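Local coordinates for protein methylenetetrahydrofolate--tRNA-(uracil-5-)-methyltransferase TrmFO (Thermus thermophilus, PDB 3G5S) that catalyses the FAD- and folate-dependent methylation of uridine 54 in tRNA, probably on all tRNAs, to give 5-methyluridine, at residues L11-V25 against S346-A358. Sequence-based numbering, arbitrary orientation.
With FAD (flavin-adenine dinucleotide), chain B; EDO (1,2-ethanediol), chain I.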
ATOM      1  N   LEU A  11      12.196   6.559  -1.396  1.00  9.96           N
ATOM      2  CA  LEU A  11      11.230   7.009  -2.397  1.00  9.98           C
ATOM      3  C   LEU A  11      10.320   8.109  -1.836  1.00  9.85           C
ATOM      4  O   LEU A  11      10.140   9.163  -2.453  1.00 10.75           O
ATOM      5  CB  LEU A  11      10.392   5.826  -2.894  1.00 10.53           C
ATOM      6  CG  LEU A  11      10.995   4.972  -4.016  1.00 11.02           C
ATOM      7  CD1 LEU A  11      10.969   5.715  -5.352  1.00 11.76           C
ATOM      8  CD2 LEU A  11      12.406   4.477  -3.703  1.00 11.81           C
ATOM      9  N   ALA A  12       9.741   7.857  -0.663  1.00  9.42           N
ATOM     10  CA  ALA A  12       8.813   8.806  -0.062  1.00  9.42           C
ATOM     11  C   ALA A  12       9.498  10.078   0.418  1.00  9.17           C
ATOM     12  O   ALA A  12       9.011  11.177   0.175  1.00  9.23           O
ATOM     13  CB  ALA A  12       8.046   8.157   1.082  1.00  9.61           C
ATOM     14  N   GLY A  13      10.618   9.930   1.118  1.00  9.19           N
ATOM     15  CA  GLY A  13      11.273  11.081   1.702  1.00  9.62           C
ATOM     16  C   GLY A  13      11.856  11.986   0.636  1.00  9.66           C
ATOM     17  O   GLY A  13      11.848  13.214   0.776  1.00 10.12           O
ATOM     18  N   SER A  14      12.369  11.392  -0.439  1.00  9.97           N
ATOM     19  CA  SER A  14      12.911  12.200  -1.517  1.00 10.04           C
ATOM     20  C   SER A  14      11.811  13.056  -2.141  1.00  9.75           C
ATOM     21  O   SER A  14      12.015  14.248  -2.407  1.00 10.51           O
ATOM     22  CB  SER A  14      13.575  11.322  -2.578  1.00 11.05           C
ATOM     23  OG  SER A  14      14.751  10.699  -2.082  1.00 11.80           O
ATOM     24  N   GLU A  15      10.649  12.458  -2.383  1.00  9.72           N
ATOM     25  CA  GLU A  15       9.554  13.222  -2.955  1.00  9.70           C
ATOM     26  C   GLU A  15       8.999  14.254  -1.975  1.00  9.20           C
ATOM     27  O   GLU A  15       8.665  15.370  -2.372  1.00  9.87           O
ATOM     28  CB  GLU A  15       8.436  12.312  -3.459  1.00 10.45           C
ATOM     29  CG  GLU A  15       7.493  13.041  -4.389  1.00 11.08           C
ATOM     30  CD  GLU A  15       8.134  13.340  -5.733  1.00 11.11           C
ATOM     31  OE1 GLU A  15       8.392  12.369  -6.482  1.00 11.95           O
ATOM     32  OE2 GLU A  15       8.375  14.531  -6.053  1.00 11.79           O
ATOM     33  N   ALA A  16       8.899  13.891  -0.699  1.00  9.35           N
ATOM     34  CA  ALA A  16       8.438  14.849   0.299  1.00  9.64           C
ATOM     35  C   ALA A  16       9.362  16.067   0.335  1.00  9.88           C
ATOM     36  O   ALA A  16       8.901  17.216   0.322  1.00 10.01           O
ATOM     37  CB  ALA A  16       8.357  14.200   1.674  1.00  9.89           C
ATOM     38  N   ALA A  17      10.669  15.812   0.381  1.00  9.84           N
ATOM     39  CA  ALA A  17      11.652  16.888   0.391  1.00 10.69           C
ATOM     40  C   ALA A  17      11.508  17.767  -0.844  1.00 10.35           C
ATOM     41  O   ALA A  17      11.515  18.990  -0.744  1.00 11.02           O
ATOM     42  CB  ALA A  17      13.063  16.324   0.491  1.00 11.31           C
ATOM     43  N   TRP A  18      11.372  17.152  -2.012  1.00 10.78           N
ATOM     44  CA  TRP A  18      11.271  17.934  -3.235  1.00 11.10           C
ATOM     45  C   TRP A  18      10.040  18.837  -3.211  1.00 10.52           C
ATOM     46  O   TRP A  18      10.079  19.978  -3.682  1.00 11.49           O
ATOM     47  CB  TRP A  18      11.221  17.000  -4.440  1.00 11.46           C
ATOM     48  CG  TRP A  18      11.387  17.693  -5.748  1.00 12.22           C
ATOM     49  CD1 TRP A  18      10.479  17.760  -6.763  1.00 12.86           C
ATOM     50  CD2 TRP A  18      12.551  18.396  -6.201  1.00 13.46           C
ATOM     51  NE1 TRP A  18      11.002  18.473  -7.818  1.00 14.16           N
ATOM     52  CE2 TRP A  18      12.273  18.873  -7.497  1.00 15.10           C
ATOM     53  CE3 TRP A  18      13.797  18.678  -5.628  1.00 14.58           C
ATOM     54  CZ2 TRP A  18      13.199  19.614  -8.231  1.00 17.15           C
ATOM     55  CZ3 TRP A  18      14.716  19.410  -6.360  1.00 16.67           C
ATOM     56  CH2 TRP A  18      14.411  19.871  -7.647  1.00 17.95           C
ATOM     57  N   THR A  19       8.941  18.324  -2.675  1.00 10.23           N
ATOM     58  CA  THR A  19       7.708  19.095  -2.627  1.00 10.37           C
ATOM     59  C   THR A  19       7.872  20.333  -1.741  1.00 10.18           C
ATOM     60  O   THR A  19       7.484  21.445  -2.112  1.00 11.11           O
ATOM     61  CB  THR A  19       6.540  18.226  -2.123  1.00 11.39           C
ATOM     62  OG1 THR A  19       6.489  17.002  -2.867  1.00 11.98           O
ATOM     63  CG2 THR A  19       5.219  18.952  -2.284  1.00 11.83           C
ATOM     64  N   LEU A  20       8.458  20.128  -0.568  1.00 10.20           N
ATOM     65  CA  LEU A  20       8.757  21.229   0.328  1.00 10.78           C
ATOM     66  C   LEU A  20       9.648  22.268  -0.358  1.00 10.70           C
ATOM     67  O   LEU A  20       9.364  23.470  -0.323  1.00 11.57           O
ATOM     68  CB  LEU A  20       9.424  20.678   1.582  1.00 10.90           C
ATOM     69  CG  LEU A  20       8.466  20.030   2.583  1.00 10.96           C
ATOM     70  CD1 LEU A  20       9.112  18.849   3.295  1.00 11.42           C
ATOM     71  CD2 LEU A  20       7.988  21.057   3.588  1.00 11.28           C
ATOM     72  N   LEU A  21      10.721  21.802  -0.985  1.00 10.77           N
ATOM     73  CA  LEU A  21      11.675  22.696  -1.627  1.00 12.28           C
ATOM     74  C   LEU A  21      11.020  23.509  -2.744  1.00 12.59           C
ATOM     75  O   LEU A  21      11.280  24.706  -2.884  1.00 14.08           O
ATOM     76  CB  LEU A  21      12.875  21.909  -2.154  1.00 12.41           C
ATOM     77  CG  LEU A  21      13.705  21.195  -1.082  1.00 12.92           C
ATOM     78  CD1 LEU A  21      14.673  20.204  -1.711  1.00 14.88           C
ATOM     79  CD2 LEU A  21      14.449  22.203  -0.208  1.00 12.98           C
ATOM     80  N   ARG A  22      10.169  22.853  -3.534  1.00 13.38           N
ATOM     81  CA  ARG A  22       9.461  23.506  -4.640  1.00 14.83           C
ATOM     82  C   ARG A  22       8.580  24.641  -4.149  1.00 14.09           C
ATOM     83  O   ARG A  22       8.359  25.621  -4.865  1.00 15.49           O
ATOM     84  CB  ARG A  22       8.580  22.504  -5.411  1.00 18.36           C
ATOM     85  CG  ARG A  22       9.333  21.398  -6.122  1.00 20.26           C
ATOM     86  CD  ARG A  22       8.490  20.751  -7.194  1.00 19.96           C
ATOM     87  NE  ARG A  22       7.599  19.677  -6.751  1.00 19.79           N
ATOM     88  CZ  ARG A  22       6.391  19.470  -7.278  1.00 17.72           C
ATOM     89  NH1 ARG A  22       5.930  20.301  -8.196  1.00 17.37           N
ATOM     90  NH2 ARG A  22       5.628  18.470  -6.870  1.00 18.20           N
ATOM     91  N   LEU A  23       8.050  24.480  -2.941  1.00 13.81           N
ATOM     92  CA  LEU A  23       7.197  25.490  -2.329  1.00 14.27           C
ATOM     93  C   LEU A  23       7.993  26.503  -1.500  1.00 14.39           C
ATOM     94  O   LEU A  23       7.416  27.332  -0.797  1.00 16.19           O
ATOM     95  CB  LEU A  23       6.096  24.824  -1.496  1.00 15.38           C
ATOM     96  CG  LEU A  23       5.060  24.078  -2.351  1.00 17.45           C
ATOM     97  CD1 LEU A  23       4.199  23.188  -1.476  1.00 18.17           C
ATOM     98  CD2 LEU A  23       4.203  25.043  -3.156  1.00 20.72           C
ATOM     99  N   GLY A  24       9.317  26.445  -1.605  1.00 13.56           N
ATOM    100  CA  GLY A  24      10.178  27.408  -0.936  1.00 14.51           C
ATOM    101  C   GLY A  24      10.367  27.195   0.557  1.00 14.21           C
ATOM    102  O   GLY A  24      10.738  28.128   1.273  1.00 14.56           O
ATOM    103  N   VAL A  25      10.125  25.972   1.027  1.00 12.71           N
ATOM    104  CA  VAL A  25      10.272  25.654   2.445  1.00 11.81           C
ATOM    105  C   VAL A  25      11.552  24.842   2.647  1.00 11.64           C
ATOM    106  O   VAL A  25      11.704  23.774   2.071  1.00 12.59           O
ATOM    107  CB  VAL A  25       9.050  24.868   2.956  1.00 11.83           C
ATOM    108  CG1 VAL A  25       9.209  24.520   4.425  1.00 12.57           C
ATOM    109  CG2 VAL A  25       7.770  25.658   2.724  1.00 13.15           C
ATOM    110  N   SER A 346       4.767   5.005  -2.595  1.00  8.87           N
ATOM    111  CA  SER A 346       5.596   5.634  -1.583  1.00  9.32           C
ATOM    112  C   SER A 346       5.946   7.067  -1.990  1.00  9.42           C
ATOM    113  O   SER A 346       5.780   7.998  -1.203  1.00  9.70           O
ATOM    114  CB  SER A 346       6.828   4.776  -1.310  1.00 10.05           C
ATOM    115  OG  SER A 346       6.438   3.538  -0.733  1.00 10.27           O
ATOM    116  N   ALA A 347       6.412   7.253  -3.221  1.00  9.29           N
ATOM    117  CA  ALA A 347       6.682   8.596  -3.712  1.00  9.74           C
ATOM    118  C   ALA A 347       5.440   9.489  -3.652  1.00  9.00           C
ATOM    119  O   ALA A 347       5.520  10.652  -3.267  1.00  9.54           O
ATOM    120  CB  ALA A 347       7.242   8.534  -5.132  1.00 11.41           C
ATOM    121  N   ALA A 348       4.289   8.942  -4.031  1.00  9.00           N
ATOM    122  CA  ALA A 348       3.067   9.733  -4.101  1.00  9.45           C
ATOM    123  C   ALA A 348       2.591  10.188  -2.719  1.00  8.73           C
ATOM    124  O   ALA A 348       2.164  11.339  -2.543  1.00  9.29           O
ATOM    125  CB  ALA A 348       1.978   8.963  -4.835  1.00 10.72           C
ATOM    126  N   THR A 349       2.658   9.294  -1.740  1.00  8.62           N
ATOM    127  CA  THR A 349       2.358   9.711  -0.382  1.00  8.96           C
ATOM    128  C   THR A 349       3.407  10.703   0.134  1.00  8.13           C
ATOM    129  O   THR A 349       3.073  11.596   0.903  1.00  8.97           O
ATOM    130  CB  THR A 349       2.158   8.518   0.577  1.00  9.32           C
ATOM    131  OG1 THR A 349       3.323   7.688   0.588  1.00  9.86           O
ATOM    132  CG2 THR A 349       0.911   7.701   0.186  1.00 10.36           C
ATOM    133  N   GLY A 350       4.660  10.554  -0.290  1.00  8.67           N
ATOM    134  CA  GLY A 350       5.675  11.555   0.027  1.00  9.17           C
ATOM    135  C   GLY A 350       5.307  12.934  -0.500  1.00  8.76           C
ATOM    136  O   GLY A 350       5.435  13.940   0.204  1.00  9.44           O
ATOM    137  N   PHE A 351       4.833  12.983  -1.742  1.00  9.23           N
ATOM    138  CA  PHE A 351       4.349  14.234  -2.301  1.00  9.18           C
ATOM    139  C   PHE A 351       3.282  14.867  -1.403  1.00  8.56           C
ATOM    140  O   PHE A 351       3.354  16.052  -1.079  1.00  9.60           O
ATOM    141  CB  PHE A 351       3.796  14.004  -3.716  1.00  9.66           C
ATOM    142  CG  PHE A 351       2.885  15.101  -4.190  1.00  9.69           C
ATOM    143  CD1 PHE A 351       3.394  16.329  -4.588  1.00 11.63           C
ATOM    144  CD2 PHE A 351       1.519  14.912  -4.216  1.00 11.40           C
ATOM    145  CE1 PHE A 351       2.559  17.354  -4.999  1.00 12.44           C
ATOM    146  CE2 PHE A 351       0.671  15.934  -4.637  1.00 12.69           C
ATOM    147  CZ  PHE A 351       1.197  17.152  -5.029  1.00 12.94           C
ATOM    148  N   LEU A 352       2.283  14.088  -1.001  1.00  8.68           N
ATOM    149  CA  LEU A 352       1.182  14.651  -0.229  1.00  9.00           C
ATOM    150  C   LEU A 352       1.627  15.095   1.164  1.00  8.52           C
ATOM    151  O   LEU A 352       1.247  16.166   1.641  1.00  9.49           O
ATOM    152  CB  LEU A 352      -0.003  13.692  -0.149  1.00  9.28           C
ATOM    153  CG  LEU A 352      -1.229  14.257   0.575  1.00 10.17           C
ATOM    154  CD1 LEU A 352      -1.772  15.522  -0.078  1.00 11.52           C
ATOM    155  CD2 LEU A 352      -2.314  13.215   0.691  1.00 11.12           C
ATOM    156  N   ALA A 353       2.439  14.272   1.817  1.00  8.88           N
ATOM    157  CA  ALA A 353       2.944  14.625   3.141  1.00  9.58           C
ATOM    158  C   ALA A 353       3.797  15.882   3.072  1.00  9.01           C
ATOM    159  O   ALA A 353       3.674  16.766   3.919  1.00  9.60           O
ATOM    160  CB  ALA A 353       3.725  13.469   3.740  1.00  9.82           C
ATOM    161  N   GLY A 354       4.659  15.967   2.065  1.00  9.35           N
ATOM    162  CA  GLY A 354       5.478  17.150   1.874  1.00 10.07           C
ATOM    163  C   GLY A 354       4.642  18.386   1.587  1.00  9.49           C
ATOM    164  O   GLY A 354       4.930  19.474   2.085  1.00 10.28           O
ATOM    165  N   LEU A 355       3.605  18.222   0.772  1.00  9.71           N
ATOM    166  CA  LEU A 355       2.700  19.315   0.464  1.00  9.72           C
ATOM    167  C   LEU A 355       2.039  19.838   1.736  1.00  9.67           C
ATOM    168  O   LEU A 355       1.987  21.046   1.972  1.00 10.35           O
ATOM    169  CB  LEU A 355       1.642  18.850  -0.540  1.00 10.64           C
ATOM    170  CG  LEU A 355       0.529  19.846  -0.872  1.00 11.67           C
ATOM    171  CD1 LEU A 355       1.066  21.170  -1.420  1.00 13.00           C
ATOM    172  CD2 LEU A 355      -0.423  19.202  -1.866  1.00 12.12           C
ATOM    173  N   ASN A 356       1.528  18.926   2.553  1.00  9.41           N
ATOM    174  CA  ASN A 356       0.848  19.346   3.765  1.00  9.60           C
ATOM    175  C   ASN A 356       1.782  19.914   4.824  1.00  9.77           C
ATOM    176  O   ASN A 356       1.427  20.862   5.516  1.00 10.39           O
ATOM    177  CB  ASN A 356      -0.059  18.244   4.296  1.00  9.90           C
ATOM    178  CG  ASN A 356      -1.331  18.135   3.479  1.00  9.66           C
ATOM    179  OD1 ASN A 356      -1.821  19.144   2.964  1.00 10.73           O
ATOM    180  ND2 ASN A 356      -1.863  16.925   3.342  1.00 10.23           N
ATOM    181  N   ALA A 357       2.984  19.359   4.922  1.00  9.63           N
ATOM    182  CA  ALA A 357       4.002  19.914   5.809  1.00 10.24           C
ATOM    183  C   ALA A 357       4.402  21.326   5.363  1.00  9.97           C
ATOM    184  O   ALA A 357       4.578  22.220   6.193  1.00 10.54           O
ATOM    185  CB  ALA A 357       5.211  19.001   5.848  1.00 10.35           C
ATOM    186  N   ALA A 358       4.540  21.520   4.051  1.00 10.22           N
ATOM    187  CA  ALA A 358       4.875  22.831   3.510  1.00 10.93           C
ATOM    188  C   ALA A 358       3.763  23.814   3.835  1.00 11.13           C
ATOM    189  O   ALA A 358       4.006  24.949   4.262  1.00 12.62           O
ATOM    190  CB  ALA A 358       5.084  22.742   2.009  1.00 11.65           C
TER
HETATM  191  PA  FAD B 444      12.699   3.360   1.581  1.00 10.67           P
HETATM  192  O1A FAD B 444      13.226   2.074   2.149  1.00 11.62           O
HETATM  193  O2A FAD B 444      12.827   3.591   0.108  1.00 11.15           O
HETATM  194  O5B FAD B 444      13.356   4.617   2.315  1.00 10.59           O
HETATM  195  C5B FAD B 444      13.481   4.671   3.722  1.00 11.11           C
HETATM  196  C4B FAD B 444      14.781   5.386   4.031  1.00 11.06           C
HETATM  197  O4B FAD B 444      14.847   5.656   5.422  1.00 11.27           O
HETATM  198  C3B FAD B 444      15.998   4.525   3.699  1.00 11.74           C
HETATM  199  O3B FAD B 444      16.909   5.235   2.883  1.00 12.32           O
HETATM  200  C2B FAD B 444      16.601   4.187   5.063  1.00 12.17           C
HETATM  201  O2B FAD B 444      18.007   4.047   5.069  1.00 13.18           O
HETATM  202  C1B FAD B 444      16.167   5.378   5.895  1.00 11.61           C
HETATM  203  N9A FAD B 444      16.032   5.191   7.347  1.00 12.28           N
HETATM  204  C8A FAD B 444      15.388   4.181   8.008  1.00 12.36           C
HETATM  205  N7A FAD B 444      15.410   4.448   9.331  1.00 12.35           N
HETATM  206  C5A FAD B 444      16.057   5.630   9.511  1.00 12.13           C
HETATM  207  C6A FAD B 444      16.371   6.384  10.633  1.00 12.86           C
HETATM  208  N6A FAD B 444      15.882   6.100  11.847  1.00 13.38           N
HETATM  209  N1A FAD B 444      17.042   7.565  10.460  1.00 13.18           N
HETATM  210  C2A FAD B 444      17.427   7.997   9.213  1.00 13.01           C
HETATM  211  N3A FAD B 444      17.120   7.260   8.092  1.00 12.54           N
HETATM  212  C4A FAD B 444      16.453   6.101   8.267  1.00 11.85           C
HETATM  213  N1  FAD B 444       8.388  -2.064  -4.065  1.00 15.04           N
HETATM  214  C2  FAD B 444       8.005  -2.171  -5.378  1.00 16.21           C
HETATM  215  O2  FAD B 444       7.185  -1.390  -5.855  1.00 16.23           O
HETATM  216  N3  FAD B 444       8.552  -3.166  -6.166  1.00 18.11           N
HETATM  217  C4  FAD B 444       9.486  -4.065  -5.679  1.00 18.79           C
HETATM  218  O4  FAD B 444       9.960  -4.941  -6.412  1.00 21.94           O
HETATM  219  C4X FAD B 444       9.868  -3.944  -4.343  1.00 17.33           C
HETATM  220  N5  FAD B 444      10.786  -4.812  -3.795  1.00 19.08           N
HETATM  221  C5X FAD B 444      11.159  -4.671  -2.474  1.00 17.96           C
HETATM  222  C6  FAD B 444      12.096  -5.548  -1.936  1.00 18.31           C
HETATM  223  C7  FAD B 444      12.481  -5.436  -0.608  1.00 18.98           C
HETATM  224  C7M FAD B 444      13.494  -6.387  -0.032  1.00 20.72           C
HETATM  225  C8  FAD B 444      11.930  -4.434   0.183  1.00 19.27           C
HETATM  226  C8M FAD B 444      12.341  -4.300   1.621  1.00 21.41           C
HETATM  227  C9  FAD B 444      10.994  -3.552  -0.354  1.00 17.50           C
HETATM  228  C9A FAD B 444      10.600  -3.665  -1.685  1.00 16.22           C
HETATM  229  N10 FAD B 444       9.653  -2.799  -2.217  1.00 14.49           N
HETATM  230  C10 FAD B 444       9.310  -2.944  -3.548  1.00 15.38           C
HETATM  231  C1' FAD B 444       8.611  -2.195  -1.304  1.00 13.26           C
HETATM  232  C2' FAD B 444       8.610  -0.656  -1.278  1.00 12.03           C
HETATM  233  O2' FAD B 444       7.856  -0.099  -2.341  1.00 11.65           O
HETATM  234  C3' FAD B 444      10.024  -0.077  -1.243  1.00 11.23           C
HETATM  235  O3' FAD B 444      10.604  -0.495  -0.024  1.00 12.20           O
HETATM  236  C4' FAD B 444      10.056   1.448  -1.325  1.00 11.28           C
HETATM  237  O4' FAD B 444      11.401   1.841  -1.510  1.00 11.90           O
HETATM  238  C5' FAD B 444       9.447   2.106  -0.092  1.00 10.60           C
HETATM  239  O5' FAD B 444       9.747   3.485  -0.093  1.00 10.09           O
HETATM  240  P   FAD B 444       9.957   4.241   1.301  1.00  9.68           P
HETATM  241  O1P FAD B 444       8.769   4.057   2.189  1.00  9.56           O
HETATM  242  O2P FAD B 444      10.364   5.640   0.972  1.00 10.20           O
HETATM  243  O3P FAD B 444      11.155   3.440   2.010  1.00  9.96           O
HETATM  244  C1  EDO I 451       8.229  30.192   1.225  1.00 19.76           C
HETATM  245  O1  EDO I 451       9.495  30.612   0.709  1.00 19.95           O
HETATM  246  C2  EDO I 451       8.261  30.315   2.742  1.00 19.72           C
HETATM  247  O2  EDO I 451       8.627  31.648   3.117  1.00 19.93           O
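T19 and F351 meet beside the seam of two helices through their first torsions: T19 holds CG2 trans to its own N and OG1 beside it (chi1 -51°), while F351 swings its ring out trans to N (chi1 161°). The two side chains cross at about a right angle, with T19 OG1 3.6 Å from F351 CD1 and T19 CG2 lying against the backbone N of L355. Helix 11-22, which follows the glycine-rich turn after strand 4-7 of the Rossmann-type FAD-binding fold, packs here on helix 343-361. The axes come within 6.9 Å at an angle of 34°, a closeness that G350 and G354 permit: a CB on either would run into a carbonyl oxygen, of A12 or A16 respectively. Weak CA-H...O contacts line the seam, among them A16 CA to G350 O at 3.1 Å. T19 OG1 also donates to E15 O, arriving from the face opposite T19 N, so that one carbonyl takes two donors. A valine in place of T19 would probably leave E15 O with only the backbone N-H of that residue as donor within the helix, the hydroxyl beside F351 CA and CD1 being lost. E15 lays CG against A347 O, its carboxylate being held by S76, L77 and V78; R22 NH2 passes near the F351 ring while bonded to A74 O. Farther along, L20 CD2 and L23 CD1 both press on A358 CB. At the other end, S346 CB lies 3.4 Å from FAD O5', its OG bonded to G342 O, and A12 N donates a nearly straight bond (169°) of 2.8 Å to FAD O2P.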